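Local coordinates for protein terminal oxygenase component of carbazole 1,9a-dioxygenase (Sphingomonas, PDB 3GKQ) that probably dihydroxylates carbazole at a mononuclear non-heme iron, using electrons relayed through a Rieske [2Fe-2S] cluster, at residues 320-323 and 324-327; 16-19 and 20-24; 314-317 and 318-321. All coordinates share one frame; numbering follows the deposited sequence.

Interaction 1: 320-323 and 324-327; sequences EKWV and ELAL
Trp322 O takes two backbone N-H groups, from Ala326 N at 2.9 Å and from Leu327 N at 3.1 Å. The Leu327 donor sits nearly in line with the C=O bond (162°), whereas the Ala326 donor stands above the carbonyl plane, 36° out of it. One residue earlier, Lys321 O accepts an i+4 bond from Leu325 N. The i+5 bond from Leu327 to Trp322 marks a wider, pi-type turn within helix 308-328, part of the catalytic domain common to homotrimeric ring hydroxylases. Leu327 O accepts a hydrogen bond from Gln299 of strand 294-304.

Apolar contacts run down the same turns. Trp322 CG is anti to its carbonyl carbon (chi1 -56°), and the outer ring atom CZ3 meets Leu325 CD1 at 4.1 Å. Lys321 CD rests over one indole face near the rim, 4.0 Å above the plane, while CE farther along the same chain reaches Leu325 CD1. Ala326 CB approaches Trp322 CE3 more loosely, at 4.4 Å. On another flank, Val323 CG2 touches Leu327 CD1, and both residues pack on Gln166 of strand 161-170.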
# COMPACT_ATOMS: atom_id res chain seq x y z
N GLU A 320 -9.88 37.64 7.15
CA GLU A 320 -9.52 38.42 5.98
C GLU A 320 -8.04 38.65 5.69
O GLU A 320 -7.68 38.89 4.54
CB GLU A 320 -10.23 39.78 6.05
CG GLU A 320 -11.74 39.69 5.79
CD GLU A 320 -12.51 40.81 6.47
OE1 GLU A 320 -12.00 41.95 6.52
OE2 GLU A 320 -13.64 40.55 6.95
N LYS A 321 -7.19 38.55 6.70
CA LYS A 321 -5.77 38.81 6.47
C LYS A 321 -4.78 37.72 6.90
O LYS A 321 -4.10 37.13 6.06
CB LYS A 321 -5.39 40.13 7.15
CG LYS A 321 -3.93 40.55 6.96
CD LYS A 321 -3.67 41.88 7.65
CE LYS A 321 -2.28 42.42 7.35
NZ LYS A 321 -2.05 43.76 7.98
N TRP A 322 -4.71 37.48 8.20
CA TRP A 322 -3.77 36.52 8.76
C TRP A 322 -3.81 35.07 8.30
O TRP A 322 -2.77 34.42 8.23
CB TRP A 322 -3.85 36.61 10.28
CG TRP A 322 -3.60 38.00 10.75
CD1 TRP A 322 -4.45 38.80 11.47
CD2 TRP A 322 -2.43 38.79 10.51
NE1 TRP A 322 -3.88 40.03 11.68
CE2 TRP A 322 -2.64 40.05 11.10
CE3 TRP A 322 -1.22 38.56 9.84
CZ2 TRP A 322 -1.69 41.08 11.06
CZ3 TRP A 322 -0.27 39.58 9.79
CH2 TRP A 322 -0.51 40.83 10.40
N VAL A 323 -4.99 34.55 7.99
CA VAL A 323 -5.08 33.17 7.54
C VAL A 323 -4.25 32.92 6.28
O VAL A 323 -3.43 32.01 6.24
CB VAL A 323 -6.56 32.75 7.28
CG1 VAL A 323 -6.60 31.45 6.47
CG2 VAL A 323 -7.28 32.55 8.60
N GLU A 324 -4.44 33.74 5.25
CA GLU A 324 -3.71 33.57 4.00
C GLU A 324 -2.29 34.14 4.00
O GLU A 324 -1.40 33.61 3.33
CB GLU A 324 -4.48 34.18 2.83
CG GLU A 324 -5.78 33.47 2.48
CD GLU A 324 -5.60 31.97 2.25
OE1 GLU A 324 -4.54 31.55 1.73
OE2 GLU A 324 -6.54 31.21 2.58
N LEU A 325 -2.08 35.23 4.74
CA LEU A 325 -0.77 35.87 4.78
C LEU A 325 0.25 35.15 5.66
O LEU A 325 1.44 35.08 5.33
CB LEU A 325 -0.91 37.32 5.27
CG LEU A 325 -0.08 38.45 4.64
CD1 LEU A 325 0.26 39.45 5.73
CD2 LEU A 325 1.20 37.92 4.00
N ALA A 326 -0.20 34.63 6.80
CA ALA A 326 0.70 33.97 7.73
C ALA A 326 0.47 32.47 7.91
O ALA A 326 1.34 31.66 7.58
CB ALA A 326 0.64 34.67 9.08
N LEU A 327 -0.69 32.10 8.44
CA LEU A 327 -0.99 30.69 8.68
C LEU A 327 -0.68 29.81 7.48
O LEU A 327 -0.19 28.69 7.64
CB LEU A 327 -2.45 30.52 9.12
CG LEU A 327 -2.82 31.31 10.39
CD1 LEU A 327 -4.15 30.80 10.93
CD2 LEU A 327 -1.73 31.15 11.44

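Interaction 2: 16-19 and 20-24; sequences RAWA and PYIDA
Ile22 N donates to Trp18 O across 3.2 Å, with the donor in the carbonyl plane, and Asp23 N donates to Ala19 O at 3.1 Å through a more bent N-H (142°). These i+4 bonds build the short helix 19-23, with Trp18 at the N-cap position and Ala24 the first residue to leave helical geometry. Tyr21 N, beside the helix start, is held by Ser371 OG. Near the other end, Arg175 NH1 bonds to both Tyr21 O and Ile22 O.

The side-chain contact is mainly that of Trp18 with Ile22. The CG1-CD1 branch of isoleucine, set beside its own backbone N (chi1 -70°), reaches back over the preceding turn to the benzo part of the indole, where CD1 lies 3.8 Å from Trp18 CE3 and 3.9 Å from CZ3. Ile22 and Trp18 both also touch Trp351 of helix 349-353, while Arg367 forms a cation-pi contact with Trp18. Tyr21 meets Trp18 chiefly through the root of its side chain, CB to CB at 4.2 Å. Its ring turns away to meet Trp351 and Trp366 at steep angles, and its hydroxyl bonds to Glu179 OE2.

Polar bonds to Ser371, Arg175 and Glu179 thus surround an apolar and aromatic interface away from the iron and cluster sites, a combination consistent with helix 19-23 being fixed in both position and rotation against helices 174-181, 349-353 and 361-373.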
# COMPACT_ATOMS: atom_id res chain seq x y z
N ARG A 16 20.54 8.48 25.19
CA ARG A 16 20.08 8.01 26.50
C ARG A 16 19.05 8.91 27.19
O ARG A 16 17.98 8.44 27.58
CB ARG A 16 21.30 7.83 27.42
CG ARG A 16 20.96 7.27 28.79
CD ARG A 16 22.22 7.14 29.64
NE ARG A 16 23.16 6.17 29.06
CZ ARG A 16 24.39 5.96 29.51
NH1 ARG A 16 24.85 6.63 30.56
NH2 ARG A 16 25.16 5.06 28.91
N ALA A 17 19.38 10.18 27.34
CA ALA A 17 18.49 11.13 28.02
C ALA A 17 17.12 11.34 27.36
O ALA A 17 16.23 11.90 27.98
CB ALA A 17 19.20 12.47 28.19
N TRP A 18 16.96 10.92 26.11
CA TRP A 18 15.65 11.08 25.47
C TRP A 18 15.12 9.82 24.79
O TRP A 18 14.38 9.89 23.82
CB TRP A 18 15.63 12.26 24.48
CG TRP A 18 16.92 12.63 23.84
CD1 TRP A 18 17.93 13.37 24.39
CD2 TRP A 18 17.33 12.32 22.51
NE1 TRP A 18 18.94 13.55 23.48
CE2 TRP A 18 18.59 12.91 22.31
CE3 TRP A 18 16.75 11.60 21.45
CZ2 TRP A 18 19.29 12.81 21.10
CZ3 TRP A 18 17.44 11.50 20.25
CH2 TRP A 18 18.70 12.10 20.09
N ALA A 19 15.48 8.67 25.35
CA ALA A 19 15.02 7.39 24.81
C ALA A 19 13.49 7.29 24.81
O ALA A 19 12.90 6.78 23.86
CB ALA A 19 15.63 6.24 25.61
N PRO A 20 12.83 7.76 25.88
CA PRO A 20 11.36 7.68 25.91
C PRO A 20 10.72 8.45 24.74
O PRO A 20 9.74 8.01 24.16
CB PRO A 20 11.00 8.29 27.26
CG PRO A 20 12.20 7.94 28.11
CD PRO A 20 13.35 8.24 27.17
N TYR A 21 11.30 9.60 24.43
CA TYR A 21 10.81 10.44 23.33
C TYR A 21 10.92 9.65 22.04
O TYR A 21 10.04 9.70 21.18
CB TYR A 21 11.65 11.72 23.26
CG TYR A 21 11.29 12.68 22.14
CD1 TYR A 21 10.14 13.46 22.22
CD2 TYR A 21 12.13 12.84 21.04
CE1 TYR A 21 9.84 14.39 21.22
CE2 TYR A 21 11.84 13.77 20.04
CZ TYR A 21 10.70 14.54 20.14
OH TYR A 21 10.43 15.49 19.18
N ILE A 22 12.02 8.92 21.89
CA ILE A 22 12.24 8.11 20.70
C ILE A 22 11.14 7.05 20.56
O ILE A 22 10.73 6.72 19.44
CB ILE A 22 13.62 7.41 20.75
CG1 ILE A 22 14.72 8.46 20.57
CG2 ILE A 22 13.71 6.34 19.65
CD1 ILE A 22 16.12 7.91 20.72
N ASP A 23 10.67 6.52 21.68
CA ASP A 23 9.61 5.50 21.66
C ASP A 23 8.20 6.07 21.54
O ASP A 23 7.27 5.33 21.22
CB ASP A 23 9.67 4.64 22.92
CG ASP A 23 10.91 3.77 22.99
OD1 ASP A 23 11.24 3.12 21.98
OD2 ASP A 23 11.55 3.73 24.06
N ALA A 24 8.04 7.37 21.78
CA ALA A 24 6.73 8.02 21.75
C ALA A 24 6.19 8.33 20.36
O ALA A 24 5.76 9.46 20.09
CB ALA A 24 6.77 9.29 22.58

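Interaction 3: 314-317 and 318-321; sequences FEAE and FREK
Phe314 to Phe318, Glu315 to Arg319, Ala316 to Glu320 and Glu317 to Lys321 are joined by four successive i+4 backbone hydrogen bonds; the shortest, Phe318 N to Phe314 O, is 2.7 Å. On one flank, Arg319 bends at chi3 (37°) and brings NH1 to Glu315 OE1 at 3.4 Å, a weakly hydrogen-bonded salt bridge. Carboxylate and guanidinium planes lie only 12° apart. NH1 also passes Ala316 CA, which sits at the edge of the guanidinium, and makes a long salt bridge to Glu320 OE2, so one arginine probably tempers two acids. Elsewhere round the helix, a water bridges Glu317 and Lys321, donating to Glu317 OE2 at 2.8 Å and accepting from Lys321 NZ at 3.1 Å; Glu317 OE1 turns to Arg303 in a salt bridge. On the buried flank Phe318 CB lies 4.5 Å from Phe314 CE1, and both rings meet His164 and pack on Leu301. This division into a charged flank and an aromatic one is characteristic of an amphipathic helix, here 308-328, laid against strands 161-170 and 294-304 of the antiparallel sheet in the catalytic domain.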
# COMPACT_ATOMS: atom_id res chain seq x y z
N PHE A 314 -10.79 41.65 15.54
CA PHE A 314 -9.74 40.66 15.38
C PHE A 314 -10.26 39.48 14.57
O PHE A 314 -9.60 39.01 13.64
CB PHE A 314 -9.25 40.17 16.75
CG PHE A 314 -8.32 39.00 16.69
CD1 PHE A 314 -7.22 39.01 15.83
CD2 PHE A 314 -8.52 37.88 17.48
CE1 PHE A 314 -6.35 37.93 15.76
CE2 PHE A 314 -7.66 36.79 17.42
CZ PHE A 314 -6.57 36.81 16.56
N GLU A 315 -11.44 39.00 14.92
CA GLU A 315 -12.06 37.88 14.23
C GLU A 315 -12.08 38.16 12.73
O GLU A 315 -11.78 37.28 11.92
CB GLU A 315 -13.48 37.68 14.77
CG GLU A 315 -14.19 36.41 14.32
CD GLU A 315 -14.52 36.40 12.84
OE1 GLU A 315 -14.92 37.46 12.31
OE2 GLU A 315 -14.40 35.33 12.22
N ALA A 316 -12.43 39.40 12.37
CA ALA A 316 -12.49 39.79 10.96
C ALA A 316 -11.10 39.83 10.33
O ALA A 316 -10.91 39.38 9.20
CB ALA A 316 -13.17 41.16 10.83
N GLU A 317 -10.14 40.38 11.07
CA GLU A 317 -8.77 40.48 10.57
C GLU A 317 -8.17 39.08 10.41
O GLU A 317 -7.41 38.83 9.47
CB GLU A 317 -7.93 41.31 11.54
CG GLU A 317 -6.50 41.51 11.09
CD GLU A 317 -5.73 42.47 11.98
OE1 GLU A 317 -5.68 42.24 13.21
OE2 GLU A 317 -5.18 43.47 11.45
N PHE A 318 -8.52 38.18 11.33
CA PHE A 318 -8.03 36.80 11.29
C PHE A 318 -8.42 36.16 9.96
O PHE A 318 -7.58 35.64 9.23
CB PHE A 318 -8.63 35.99 12.44
CG PHE A 318 -8.30 34.52 12.40
CD1 PHE A 318 -7.05 34.06 12.81
CD2 PHE A 318 -9.23 33.60 11.93
CE1 PHE A 318 -6.73 32.70 12.75
CE2 PHE A 318 -8.92 32.24 11.87
CZ PHE A 318 -7.66 31.79 12.28
N ARG A 319 -9.72 36.21 9.67
CA ARG A 319 -10.26 35.64 8.44
C ARG A 319 -9.79 36.32 7.17
O ARG A 319 -9.35 35.67 6.22
CB ARG A 319 -11.79 35.69 8.48
CG ARG A 319 -12.46 34.61 9.31
CD ARG A 319 -13.97 34.84 9.44
NE ARG A 319 -14.55 35.37 8.21
CZ ARG A 319 -14.79 36.67 7.99
NH1 ARG A 319 -14.50 37.57 8.92
NH2 ARG A 319 -15.30 37.06 6.83
N GLU A 320 -9.88 37.64 7.15
CA GLU A 320 -9.52 38.42 5.98
C GLU A 320 -8.04 38.65 5.69
O GLU A 320 -7.68 38.89 4.54
CB GLU A 320 -10.23 39.78 6.05
CG GLU A 320 -11.74 39.69 5.79
CD GLU A 320 -12.51 40.81 6.47
OE1 GLU A 320 -12.00 41.95 6.52
OE2 GLU A 320 -13.64 40.55 6.95
N LYS A 321 -7.19 38.55 6.70
CA LYS A 321 -5.77 38.81 6.47
C LYS A 321 -4.78 37.72 6.90
O LYS A 321 -4.10 37.13 6.06
CB LYS A 321 -5.39 40.13 7.15
CG LYS A 321 -3.93 40.55 6.96
CD LYS A 321 -3.67 41.88 7.65
CE LYS A 321 -2.28 42.42 7.35
NZ LYS A 321 -2.05 43.76 7.98
O HOH W 1 -2.68 44.59 10.92

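In the fold
Interactions 1 and 3 are successive parts of helix 308-328, their centres 8 Å apart, and they share Glu320 and Lys321. Phe318 O probably accepts a hydrogen bond from Val323 N (3.1 Å), Trp322 NE1 probably bonds to Glu317 OE1 (3.2 Å), and Leu327 CD1 packs on Phe318 CE1. Interaction 1 is the one closer to the mononuclear iron: the Ala326 side chain is about 11 Å from the metal and about 9 Å from the side chain of its ligand His190. Interaction 2 lies across the chain's centre and touches neither; its centre is about 36 Å from that of interaction 1 and about 40 Å from that of interaction 3.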